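Local coordinates for D-aminoacid aminotransferase-like PLP-dependent enzyme (Haemophilus somnus, PDB 3CEB), which is a putative PLP-dependent aminodeoxychorismate lyase of the class IV aminotransferase family, probably acting on 4-amino-4-deoxychorismate, at residues P6-I11 / R67-H72; Y23-Y28 / F44-I49; Y87-P92 / E119-M124; L139-N144 / A180-I185. One frame throughout, in Å; residues are numbered along the deposited sequence.

Interaction 1: P6-I11 / R67-H72; sequences PLFETI and RIDYNH. With SO4 (sulfate ion), chain B.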
# COMPACT_ATOMS: atom_id res chain seq x y z
N PRO A 6 13.89 8.50 -1.04
CA PRO A 6 13.76 7.15 -1.56
C PRO A 6 12.64 6.31 -0.98
O PRO A 6 12.47 5.17 -1.35
CB PRO A 6 15.08 6.54 -1.15
CG PRO A 6 15.33 7.20 0.18
CD PRO A 6 14.86 8.60 0.05
N LEU A 7 11.88 6.90 -0.09
CA LEU A 7 10.72 6.23 0.49
C LEU A 7 9.50 7.18 0.49
O LEU A 7 9.64 8.40 0.42
CB LEU A 7 11.04 5.85 1.95
CG LEU A 7 12.19 4.89 2.22
CD1 LEU A 7 12.61 4.90 3.69
CD2 LEU A 7 11.81 3.52 1.78
N PHE A 8 8.30 6.63 0.59
CA PHE A 8 7.09 7.46 0.75
C PHE A 8 5.91 6.76 1.45
O PHE A 8 5.93 5.55 1.69
CB PHE A 8 6.63 7.99 -0.58
CG PHE A 8 6.08 6.96 -1.52
CD1 PHE A 8 6.91 6.14 -2.22
CD2 PHE A 8 4.70 6.86 -1.74
CE1 PHE A 8 6.39 5.21 -3.13
CE2 PHE A 8 4.19 5.93 -2.64
CZ PHE A 8 5.02 5.11 -3.32
N GLU A 9 4.92 7.58 1.79
CA GLU A 9 3.68 7.13 2.41
C GLU A 9 2.54 7.80 1.62
O GLU A 9 2.66 8.95 1.21
CB GLU A 9 3.62 7.53 3.89
CG GLU A 9 4.53 6.69 4.80
CD GLU A 9 4.02 5.25 5.00
OE1 GLU A 9 2.79 5.06 4.96
OE2 GLU A 9 4.85 4.32 5.16
N THR A 10 1.45 7.08 1.39
CA THR A 10 0.30 7.65 0.72
C THR A 10 -0.86 7.60 1.70
O THR A 10 -1.27 6.52 2.12
CB THR A 10 -0.03 6.85 -0.53
OG1 THR A 10 1.13 6.85 -1.36
CG2 THR A 10 -1.17 7.45 -1.33
N ILE A 11 -1.37 8.78 2.04
CA ILE A 11 -2.41 8.91 3.02
C ILE A 11 -3.71 9.39 2.41
O ILE A 11 -3.74 10.30 1.58
CB ILE A 11 -1.97 9.87 4.10
CG1 ILE A 11 -0.69 9.32 4.79
CG2 ILE A 11 -3.13 10.15 5.08
CD1 ILE A 11 0.17 10.38 5.42
N ARG A 67 0.60 12.41 -0.43
CA ARG A 67 1.80 11.65 -0.51
C ARG A 67 2.91 12.38 0.21
O ARG A 67 3.16 13.58 -0.06
CB ARG A 67 2.17 11.52 -1.97
CG ARG A 67 3.30 10.57 -2.21
CD ARG A 67 3.68 10.58 -3.69
NE ARG A 67 5.03 10.06 -3.89
CZ ARG A 67 5.29 9.01 -4.64
NH1 ARG A 67 4.30 8.39 -5.27
NH2 ARG A 67 6.53 8.60 -4.81
N ILE A 68 3.57 11.67 1.13
CA ILE A 68 4.71 12.23 1.79
C ILE A 68 5.94 11.44 1.40
O ILE A 68 6.09 10.29 1.80
CB ILE A 68 4.58 12.21 3.31
CG1 ILE A 68 3.36 13.02 3.77
CG2 ILE A 68 5.87 12.79 3.94
CD1 ILE A 68 3.06 12.95 5.30
N ASP A 69 6.82 12.05 0.60
CA ASP A 69 8.07 11.42 0.28
C ASP A 69 9.07 11.87 1.35
O ASP A 69 9.07 13.03 1.74
CB ASP A 69 8.57 11.84 -1.09
CG ASP A 69 7.80 11.20 -2.24
OD1 ASP A 69 6.65 11.60 -2.53
OD2 ASP A 69 8.39 10.31 -2.89
N TYR A 70 9.93 10.98 1.84
CA TYR A 70 10.89 11.39 2.86
C TYR A 70 12.25 10.74 2.74
O TYR A 70 12.42 9.77 1.99
CB TYR A 70 10.34 11.10 4.25
CG TYR A 70 10.03 9.64 4.46
CD1 TYR A 70 8.86 9.09 4.00
CD2 TYR A 70 10.91 8.83 5.13
CE1 TYR A 70 8.57 7.72 4.20
CE2 TYR A 70 10.64 7.46 5.35
CZ TYR A 70 9.49 6.91 4.90
OH TYR A 70 9.25 5.56 5.13
N ASN A 71 13.21 11.34 3.45
CA ASN A 71 14.49 10.71 3.69
C ASN A 71 14.79 10.78 5.15
O ASN A 71 13.87 10.89 5.97
CB ASN A 71 15.63 11.29 2.89
CG ASN A 71 15.71 12.76 2.95
OD1 ASN A 71 15.60 13.38 3.99
ND2 ASN A 71 15.91 13.35 1.82
N HIS A 72 16.06 10.72 5.53
CA HIS A 72 16.37 10.73 7.00
C HIS A 72 16.17 12.07 7.68
O HIS A 72 16.15 12.13 8.90
CB HIS A 72 17.77 10.19 7.32
CG HIS A 72 18.85 11.23 7.33
ND1 HIS A 72 19.57 11.57 6.21
CD2 HIS A 72 19.41 11.93 8.35
CE1 HIS A 72 20.49 12.46 6.54
NE2 HIS A 72 20.42 12.69 7.83
S SO4 B . 19.13 10.25 2.68
O1 SO4 B . 18.72 10.65 4.04
O2 SO4 B . 20.34 9.47 2.72
O3 SO4 B . 18.20 9.38 1.98
O4 SO4 B . 19.30 11.49 1.95
O HOH W 1 7.24 4.48 3.99
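Arg67, paired with Thr10, reaches diagonally to Phe8 on the other strand. Its CB stays near the backbone of Glu9, and CG, anti to the backbone N (chi1 -171°), passes 3.8 Å from Glu9 O. The chain runs extended through CD, and NE lies near Phe8 CD2 and CG. CZ then sits 3.7 Å from the ring centroid, NH1 over CE2 and NH2 over CD1, with guanidinium and ring planes only 6° apart: a stacked cation-pi pair. Asp69 holds the same flat group in a salt bridge gripped side-on, Arg67 NE to Asp69 OD1 at 2.6 Å and NH2 to OD2 at 3.2 Å, which fixes its rotation over Phe8. On the face of Leu7, Glu9 and Tyr70, Leu7 CB lies over the Tyr70 ring toward its rim, a CH-pi contact. A water joins Tyr70 OH to Glu9 OE2 and Phe8 O; Glu9 is also salt-bridged to Arg27. His72 N and ND1 both bind O1 of a sulfate, probably from the crystallisation liquor. Tyr70 N binds Leu7 O, and Glu9 and Ile68 exchange two backbone bonds. Strands 7-14 and 63-70 are the middle pair of a four-stranded antiparallel sheet; helix 21-35 covers the Tyr70 face, and strand 75-82 follows beyond 63-70.

Interaction 2: Y23-Y28 / F44-I49; sequences YHQQRY and FDLAKI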
# COMPACT_ATOMS: atom_id res chain seq x y z
N TYR A 23 -1.08 4.05 11.58
CA TYR A 23 -0.52 2.88 10.88
C TYR A 23 0.57 3.37 9.97
O TYR A 23 1.61 2.71 9.78
CB TYR A 23 -1.58 2.11 10.09
CG TYR A 23 -2.49 1.32 10.98
CD1 TYR A 23 -3.65 1.87 11.51
CD2 TYR A 23 -2.17 0.03 11.34
CE1 TYR A 23 -4.50 1.11 12.34
CE2 TYR A 23 -2.99 -0.70 12.16
CZ TYR A 23 -4.15 -0.15 12.67
OH TYR A 23 -4.95 -0.92 13.50
N HIS A 24 0.37 4.57 9.48
CA HIS A 24 1.32 5.17 8.60
C HIS A 24 2.53 5.57 9.41
O HIS A 24 3.67 5.38 9.00
CB HIS A 24 0.71 6.35 7.86
CG HIS A 24 -0.23 5.97 6.75
ND1 HIS A 24 0.22 5.51 5.53
CD2 HIS A 24 -1.58 6.04 6.66
CE1 HIS A 24 -0.82 5.28 4.75
NE2 HIS A 24 -1.93 5.58 5.41
N GLN A 25 2.29 6.15 10.58
CA GLN A 25 3.39 6.58 11.43
C GLN A 25 4.25 5.36 11.80
O GLN A 25 5.45 5.47 11.82
CB GLN A 25 2.88 7.26 12.72
CG GLN A 25 4.00 7.82 13.67
CD GLN A 25 4.64 9.07 13.11
OE1 GLN A 25 3.97 9.87 12.43
NE2 GLN A 25 5.97 9.24 13.36
N GLN A 26 3.63 4.20 12.05
CA GLN A 26 4.38 3.02 12.50
C GLN A 26 5.32 2.55 11.43
O GLN A 26 6.48 2.26 11.73
CB GLN A 26 3.53 1.80 12.86
CG GLN A 26 2.68 1.94 14.05
CD GLN A 26 1.98 0.60 14.41
OE1 GLN A 26 0.72 0.51 14.44
NE2 GLN A 26 2.79 -0.46 14.66
N ARG A 27 4.79 2.43 10.21
CA ARG A 27 5.56 1.94 9.07
C ARG A 27 6.65 2.92 8.76
O ARG A 27 7.80 2.54 8.47
CB ARG A 27 4.70 1.74 7.81
CG ARG A 27 5.48 1.16 6.65
CD ARG A 27 4.67 0.73 5.49
NE ARG A 27 3.94 1.85 4.91
CZ ARG A 27 3.02 1.72 3.96
NH1 ARG A 27 2.74 0.54 3.43
NH2 ARG A 27 2.39 2.82 3.53
N TYR A 28 6.30 4.19 8.84
CA TYR A 28 7.29 5.23 8.63
C TYR A 28 8.48 5.01 9.59
O TYR A 28 9.63 5.00 9.16
CB TYR A 28 6.66 6.62 8.76
CG TYR A 28 7.59 7.78 8.95
CD1 TYR A 28 8.57 8.07 8.04
CD2 TYR A 28 7.44 8.64 10.04
CE1 TYR A 28 9.40 9.14 8.22
CE2 TYR A 28 8.26 9.70 10.22
CZ TYR A 28 9.26 9.95 9.31
OH TYR A 28 10.10 11.03 9.45
N PHE A 44 9.52 12.68 11.83
CA PHE A 44 8.43 13.62 11.71
C PHE A 44 7.16 13.06 12.30
O PHE A 44 6.96 11.84 12.39
CB PHE A 44 8.23 13.97 10.22
CG PHE A 44 9.35 14.80 9.66
CD1 PHE A 44 9.52 16.09 10.08
CD2 PHE A 44 10.27 14.25 8.82
CE1 PHE A 44 10.57 16.84 9.62
CE2 PHE A 44 11.35 15.01 8.35
CZ PHE A 44 11.50 16.29 8.75
N ASP A 45 6.28 13.93 12.73
CA ASP A 45 4.97 13.49 13.22
C ASP A 45 4.01 13.67 12.03
O ASP A 45 3.57 14.77 11.72
CB ASP A 45 4.57 14.30 14.44
CG ASP A 45 3.21 13.95 14.99
OD1 ASP A 45 2.34 13.38 14.27
OD2 ASP A 45 3.00 14.31 16.16
N LEU A 46 3.76 12.58 11.33
CA LEU A 46 2.93 12.61 10.14
C LEU A 46 1.53 13.17 10.41
O LEU A 46 0.97 13.85 9.58
CB LEU A 46 2.81 11.20 9.54
CG LEU A 46 4.09 10.46 9.09
CD1 LEU A 46 3.74 9.18 8.28
CD2 LEU A 46 5.00 11.40 8.30
N ALA A 47 0.95 12.90 11.56
CA ALA A 47 -0.39 13.43 11.85
C ALA A 47 -0.31 14.94 11.88
O ALA A 47 -1.17 15.62 11.33
CB ALA A 47 -0.94 12.89 13.17
N LYS A 48 0.72 15.48 12.52
CA LYS A 48 0.87 16.94 12.63
C LYS A 48 1.07 17.63 11.26
O LYS A 48 0.56 18.71 11.04
CB LYS A 48 1.99 17.33 13.54
CG LYS A 48 1.76 17.00 14.99
CD LYS A 48 2.69 17.80 15.94
CE LYS A 48 2.58 17.29 17.40
NZ LYS A 48 3.40 18.12 18.29
N ILE A 49 1.81 16.98 10.37
CA ILE A 49 2.09 17.52 9.06
C ILE A 49 0.79 17.70 8.29
O ILE A 49 0.56 18.71 7.64
CB ILE A 49 3.04 16.60 8.24
CG1 ILE A 49 4.43 16.68 8.84
CG2 ILE A 49 3.12 17.09 6.77
CD1 ILE A 49 5.44 15.67 8.26
O HOH W 2 1.61 10.70 13.50
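Gln25 reaches from helix 21-35 to the start of helix 46-51 and grips its backbone with both ends of the amide. Among the hydrogen bonds, NE2 donates to Phe44 O at 2.9 Å, almost in line with that carbonyl, while OE1 accepts from Leu46 N at 2.9 Å in the plane of its own amide. The two bonds together fix which way round the amide is turned. CG anti to the backbone N (chi1 -177°) and a bend at chi2 (73°) send the chain across. Water 2 bridges OE1 to Ala47 N, and NE2 has a further partner in Glu29. One turn along the helix, Tyr28 OH accepts from Phe44 N at 3.0 Å, so Phe44, by its N and O, and Leu46, by its N, are held from helix 21-35. Asp45 supplies the N-cap: OD1 takes Lys48 N at 3.2 Å, from above the carboxylate plane.

The apolar part is built on Leu46. Its CD2 lies over one face of the Tyr28 ring, toward the rim, and CD1 meets Tyr28 CB at 3.9 Å and His24 CB. Tyr28 CZ lies 4.2 Å from Phe44 CB, and the Phe44 ring itself meets Tyr75 edge-to-face.

This is side-chain capping of a helix N-terminus, the Asp45 N-cap reinforced by Gln25 from a neighbouring helix. It fastens helix 46-51 to helix 21-35, whose Arg27 makes a weak hydrogen bond to the phosphate of the PLP-lysine at position 103.

Interaction 3: Y87-P92 / E119-M124; sequences YRTFKP and ECDEIM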
# COMPACT_ATOMS: atom_id res chain seq x y z
N TYR A 87 -10.92 -2.04 -9.45
CA TYR A 87 -9.99 -3.04 -9.93
C TYR A 87 -10.61 -4.41 -9.78
O TYR A 87 -10.75 -4.87 -8.66
CB TYR A 87 -8.67 -3.01 -9.17
CG TYR A 87 -7.98 -1.67 -9.21
CD1 TYR A 87 -8.25 -0.70 -8.27
CD2 TYR A 87 -7.04 -1.37 -10.19
CE1 TYR A 87 -7.60 0.54 -8.31
CE2 TYR A 87 -6.40 -0.13 -10.23
CZ TYR A 87 -6.67 0.82 -9.29
OH TYR A 87 -6.02 2.05 -9.31
N ARG A 88 -10.92 -5.07 -10.90
CA ARG A 88 -11.59 -6.37 -10.87
C ARG A 88 -10.86 -7.58 -11.46
O ARG A 88 -11.19 -8.71 -11.13
CB ARG A 88 -12.93 -6.23 -11.59
CG ARG A 88 -13.98 -5.64 -10.69
CD ARG A 88 -14.98 -4.94 -11.49
NE ARG A 88 -16.12 -4.51 -10.68
CZ ARG A 88 -16.98 -3.59 -11.09
NH1 ARG A 88 -16.77 -2.99 -12.26
NH2 ARG A 88 -18.01 -3.22 -10.34
N THR A 89 -9.92 -7.36 -12.36
CA THR A 89 -9.23 -8.45 -13.04
C THR A 89 -7.77 -8.23 -12.82
O THR A 89 -7.32 -7.08 -12.75
CB THR A 89 -9.53 -8.52 -14.54
OG1 THR A 89 -9.24 -7.25 -15.12
CG2 THR A 89 -10.98 -8.84 -14.78
N PHE A 90 -7.05 -9.34 -12.65
CA PHE A 90 -5.63 -9.35 -12.25
C PHE A 90 -4.79 -10.35 -13.02
O PHE A 90 -5.05 -11.52 -12.98
CB PHE A 90 -5.53 -9.66 -10.75
CG PHE A 90 -6.20 -8.64 -9.88
CD1 PHE A 90 -7.54 -8.69 -9.65
CD2 PHE A 90 -5.49 -7.62 -9.30
CE1 PHE A 90 -8.15 -7.74 -8.87
CE2 PHE A 90 -6.09 -6.70 -8.52
CZ PHE A 90 -7.41 -6.75 -8.31
N LYS A 91 -3.76 -9.85 -13.70
CA LYS A 91 -2.86 -10.71 -14.47
C LYS A 91 -1.74 -11.30 -13.62
O LYS A 91 -0.97 -10.57 -12.99
CB LYS A 91 -2.25 -9.94 -15.65
CG LYS A 91 -1.31 -10.79 -16.51
CD LYS A 91 -1.94 -12.04 -17.15
CE LYS A 91 -2.10 -11.87 -18.67
NZ LYS A 91 -2.59 -13.14 -19.31
N PRO A 92 -1.64 -12.64 -13.61
CA PRO A 92 -0.53 -13.19 -12.84
C PRO A 92 0.79 -12.87 -13.54
O PRO A 92 0.92 -13.07 -14.74
CB PRO A 92 -0.81 -14.71 -12.83
CG PRO A 92 -2.14 -14.89 -13.42
CD PRO A 92 -2.52 -13.68 -14.17
N GLU A 119 -4.95 -6.89 -20.88
CA GLU A 119 -6.34 -6.40 -20.78
C GLU A 119 -6.81 -6.36 -19.32
O GLU A 119 -7.80 -5.74 -19.02
CB GLU A 119 -7.33 -7.15 -21.72
CG GLU A 119 -7.36 -6.71 -23.28
CD GLU A 119 -7.61 -5.18 -23.59
OE1 GLU A 119 -7.58 -4.31 -22.69
OE2 GLU A 119 -7.80 -4.81 -24.78
N CYS A 120 -6.07 -6.94 -18.39
CA CYS A 120 -6.47 -6.82 -16.99
C CYS A 120 -6.32 -5.45 -16.36
O CYS A 120 -5.57 -4.61 -16.83
CB CYS A 120 -5.64 -7.75 -16.13
SG CYS A 120 -5.91 -9.40 -16.65
N ASP A 121 -7.01 -5.28 -15.24
CA ASP A 121 -6.98 -4.00 -14.55
C ASP A 121 -5.71 -3.81 -13.76
O ASP A 121 -5.41 -2.71 -13.33
CB ASP A 121 -8.09 -3.90 -13.54
CG ASP A 121 -9.42 -3.88 -14.15
OD1 ASP A 121 -9.56 -3.34 -15.25
OD2 ASP A 121 -10.35 -4.36 -13.46
N GLU A 122 -4.98 -4.88 -13.52
CA GLU A 122 -3.80 -4.77 -12.69
C GLU A 122 -3.11 -6.14 -12.65
O GLU A 122 -3.46 -7.04 -13.44
CB GLU A 122 -4.27 -4.16 -11.36
CG GLU A 122 -3.35 -3.98 -10.20
CD GLU A 122 -2.04 -3.27 -10.40
OE1 GLU A 122 -1.91 -2.02 -10.40
OE2 GLU A 122 -1.07 -4.01 -10.37
N ILE A 123 -2.08 -6.31 -11.83
CA ILE A 123 -1.32 -7.56 -11.88
C ILE A 123 -1.35 -8.23 -10.54
O ILE A 123 -1.86 -7.69 -9.56
CB ILE A 123 0.16 -7.40 -12.35
CG1 ILE A 123 0.97 -6.54 -11.37
CG2 ILE A 123 0.21 -6.84 -13.74
CD1 ILE A 123 2.45 -6.34 -11.73
N MSE A 124 -0.78 -9.42 -10.51
CA MSE A 124 -0.73 -10.22 -9.32
C MSE A 124 0.63 -10.90 -9.33
O MSE A 124 0.91 -11.75 -10.16
CB MSE A 124 -1.89 -11.21 -9.37
CG MSE A 124 -1.90 -12.20 -8.25
SE MSE A 124 -3.53 -13.24 -8.21
CE MSE A 124 -4.59 -11.90 -7.34
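Thr89 holds OG1 between its backbone N and carbonyl carbon (chi1 55°), where it accepts from Asp121 N at 3.0 Å. Asp121 sets CG beside its own N (chi1 -66°), and its OD2 takes two N-H groups in return. Arg88 N binds Asp121 OD2 at 2.7 Å through the anti lone pair, whereas Thr89 N, at 3.2 Å, comes from above the carboxylate plane. The bonds run both ways and tie the segment ahead of one strand to that ahead of the other. Beside them Cys120 SG rests against Lys91, 3.8 Å from CB.

Farther on the chains run parallel, with Lys91 paired to Ile123 and Pro92 to Met124. Lys91 N binds Glu122 O at 2.8 Å and Lys91 O receives Met124 N at 2.7 Å. The Phe90 ring turns its edge to Ile123 O. Tyr87 likewise presents its edge to Asp121 O.

The parallel strands 90-94 and 122-127, linked through helix 108-114, form a beta-alpha-beta crossover. Strand 90-94 is an outer strand of a three-stranded mixed sheet, with 122-127 in the middle. On the face of Phe90 and Met124 lie strands 138-143 and 185-188, and Leu113 and Leu114 of helix 108-114 pack on Ile123 and Glu122, respectively.

Interaction 4: L139-N144 / A180-I185; sequences LIFRQN and AQYEEI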
# COMPACT_ATOMS: atom_id res chain seq x y z
N LEU A 139 -3.35 -7.79 -1.86
CA LEU A 139 -4.48 -8.50 -2.42
C LEU A 139 -5.27 -9.30 -1.39
O LEU A 139 -4.73 -9.76 -0.38
CB LEU A 139 -4.02 -9.40 -3.58
CG LEU A 139 -3.44 -8.73 -4.83
CD1 LEU A 139 -2.74 -9.77 -5.64
CD2 LEU A 139 -4.45 -7.93 -5.68
N ILE A 140 -6.58 -9.41 -1.65
CA ILE A 140 -7.51 -10.16 -0.82
C ILE A 140 -8.34 -11.06 -1.72
O ILE A 140 -8.64 -10.73 -2.86
CB ILE A 140 -8.42 -9.25 0.08
CG1 ILE A 140 -9.34 -8.34 -0.75
CG2 ILE A 140 -7.57 -8.39 0.99
CD1 ILE A 140 -10.38 -7.57 0.11
N PHE A 141 -8.70 -12.21 -1.19
CA PHE A 141 -9.35 -13.25 -1.95
C PHE A 141 -10.54 -13.76 -1.18
O PHE A 141 -10.46 -14.01 -0.00
CB PHE A 141 -8.34 -14.38 -2.15
CG PHE A 141 -7.11 -13.94 -2.92
CD1 PHE A 141 -6.01 -13.42 -2.26
CD2 PHE A 141 -7.06 -14.02 -4.31
CE1 PHE A 141 -4.89 -12.98 -2.98
CE2 PHE A 141 -5.95 -13.60 -5.03
CZ PHE A 141 -4.87 -13.06 -4.37
N ARG A 142 -11.67 -13.90 -1.85
CA ARG A 142 -12.88 -14.27 -1.14
C ARG A 142 -13.05 -15.77 -1.07
O ARG A 142 -12.90 -16.46 -2.03
CB ARG A 142 -14.11 -13.60 -1.75
CG ARG A 142 -15.33 -13.66 -0.85
CD ARG A 142 -16.49 -12.79 -1.37
NE ARG A 142 -16.96 -13.16 -2.73
CZ ARG A 142 -17.68 -14.25 -3.02
NH1 ARG A 142 -18.01 -15.13 -2.06
NH2 ARG A 142 -18.05 -14.48 -4.28
N GLN A 143 -13.34 -16.26 0.12
CA GLN A 143 -13.62 -17.66 0.32
C GLN A 143 -14.73 -17.79 1.32
O GLN A 143 -14.65 -17.28 2.44
CB GLN A 143 -12.40 -18.40 0.82
CG GLN A 143 -12.56 -19.87 0.74
CD GLN A 143 -11.29 -20.58 1.07
OE1 GLN A 143 -10.83 -20.50 2.20
NE2 GLN A 143 -10.68 -21.25 0.08
N ASN A 144 -15.78 -18.46 0.92
CA ASN A 144 -16.96 -18.48 1.76
C ASN A 144 -17.44 -17.05 1.88
O ASN A 144 -17.75 -16.36 0.88
CB ASN A 144 -16.61 -19.02 3.14
CG ASN A 144 -16.60 -20.54 3.17
OD1 ASN A 144 -16.52 -21.18 2.11
ND2 ASN A 144 -16.72 -21.12 4.37
N ALA A 180 -7.20 -21.51 -7.21
CA ALA A 180 -8.34 -22.35 -7.56
C ALA A 180 -9.42 -22.22 -6.49
O ALA A 180 -10.62 -22.16 -6.80
CB ALA A 180 -7.89 -23.83 -7.67
N GLN A 181 -8.97 -22.17 -5.24
CA GLN A 181 -9.78 -22.25 -4.03
C GLN A 181 -10.64 -21.03 -3.81
O GLN A 181 -11.51 -21.06 -3.02
CB GLN A 181 -8.89 -22.29 -2.81
CG GLN A 181 -8.23 -23.55 -2.37
CD GLN A 181 -7.47 -23.33 -1.07
OE1 GLN A 181 -8.04 -23.05 -0.03
NE2 GLN A 181 -6.19 -23.43 -1.14
N TYR A 182 -10.33 -19.94 -4.47
CA TYR A 182 -10.96 -18.61 -4.21
C TYR A 182 -12.01 -18.16 -5.26
O TYR A 182 -12.00 -18.60 -6.40
CB TYR A 182 -9.88 -17.56 -3.95
CG TYR A 182 -9.03 -17.94 -2.77
CD1 TYR A 182 -9.49 -17.74 -1.48
CD2 TYR A 182 -7.80 -18.54 -2.92
CE1 TYR A 182 -8.76 -18.12 -0.39
CE2 TYR A 182 -7.04 -18.93 -1.81
CZ TYR A 182 -7.54 -18.71 -0.56
OH TYR A 182 -6.83 -19.05 0.55
N GLU A 183 -12.91 -17.27 -4.85
CA GLU A 183 -14.07 -16.90 -5.64
C GLU A 183 -14.03 -15.53 -6.25
O GLU A 183 -14.84 -15.21 -7.10
CB GLU A 183 -15.28 -16.95 -4.74
CG GLU A 183 -15.48 -18.30 -4.05
CD GLU A 183 -16.69 -18.32 -3.17
OE1 GLU A 183 -17.81 -18.52 -3.68
OE2 GLU A 183 -16.51 -18.12 -1.97
N GLU A 184 -13.07 -14.73 -5.84
CA GLU A 184 -13.02 -13.33 -6.21
C GLU A 184 -11.74 -12.74 -5.69
O GLU A 184 -11.27 -13.16 -4.64
CB GLU A 184 -14.20 -12.60 -5.58
CG GLU A 184 -14.32 -11.15 -6.00
CD GLU A 184 -15.48 -10.39 -5.34
OE1 GLU A 184 -16.38 -11.00 -4.76
OE2 GLU A 184 -15.48 -9.15 -5.41
N ILE A 185 -11.18 -11.78 -6.43
CA ILE A 185 -9.93 -11.11 -6.09
C ILE A 185 -10.14 -9.61 -6.04
O ILE A 185 -10.82 -9.04 -6.88
CB ILE A 185 -8.83 -11.32 -7.19
CG1 ILE A 185 -8.71 -12.80 -7.59
CG2 ILE A 185 -7.47 -10.73 -6.72
CD1 ILE A 185 -7.59 -13.09 -8.54
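Arg142 is set against two glutamates at different angles. Its guanidinium and the Glu184 carboxylate are turned 74° apart, yet Glu184 OE1 lies near the guanidinium plane and accepts a hydrogen bond from Arg142 NE at 3.0 Å. A bend at chi3 (59°) sets NE toward that oxygen. Toward Glu183 the planes differ by 55°; Glu183 CB covers one face of the guanidinium near its rim, and Glu183 OE2, 3.3 Å from Arg142 NH1 but well out of the plane, contributes charge alone. Glu184 OE2 has a second cation in Arg186.

On the other side of the strand, Phe141 and Ile185 point the same way side by side, with Phe141 CE2 3.7 Å from Ile185 CG2. Phe141 CB also lies over the face of the Tyr182 ring, 3.6 Å from CD1. Next to that ring the Gln143 amide lies nearly parallel to it, and NE2 donates to both OE1 and O of Gln181, each at 3.2 Å.

Two backbone bonds, Arg142 N to Glu184 O and Glu183 N to Arg142 O (both 2.9 Å), lead into the antiparallel Phe141-Ile185 pair. Here the loop before 185-188 joins strand 138-143, as 185-188 becomes an outermost strand of the four-stranded mixed sheet.

How the interactions relate
From the N terminus, interaction 1 pairs strand 7-14 with strand 63-70 and closes a loop of 55 residues. Interaction 2 is nested within it, joining helix 21-35 to helix 46-51, and the two touch through Glu9, which meets Arg27 and His24, and through Tyr70 on Tyr28. Interaction 3 then closes its own loop around helix 108-114, and interaction 4, opening after it, brings the chain back from 144 through helix 158-165 to 180-185. These last two follow in series and cross nothing, but their side chains pack together, Phe90 against Leu139 and Met124 among Leu139, Phe141 and Ile185. The two pairs lie on opposite sides of the chain's centre.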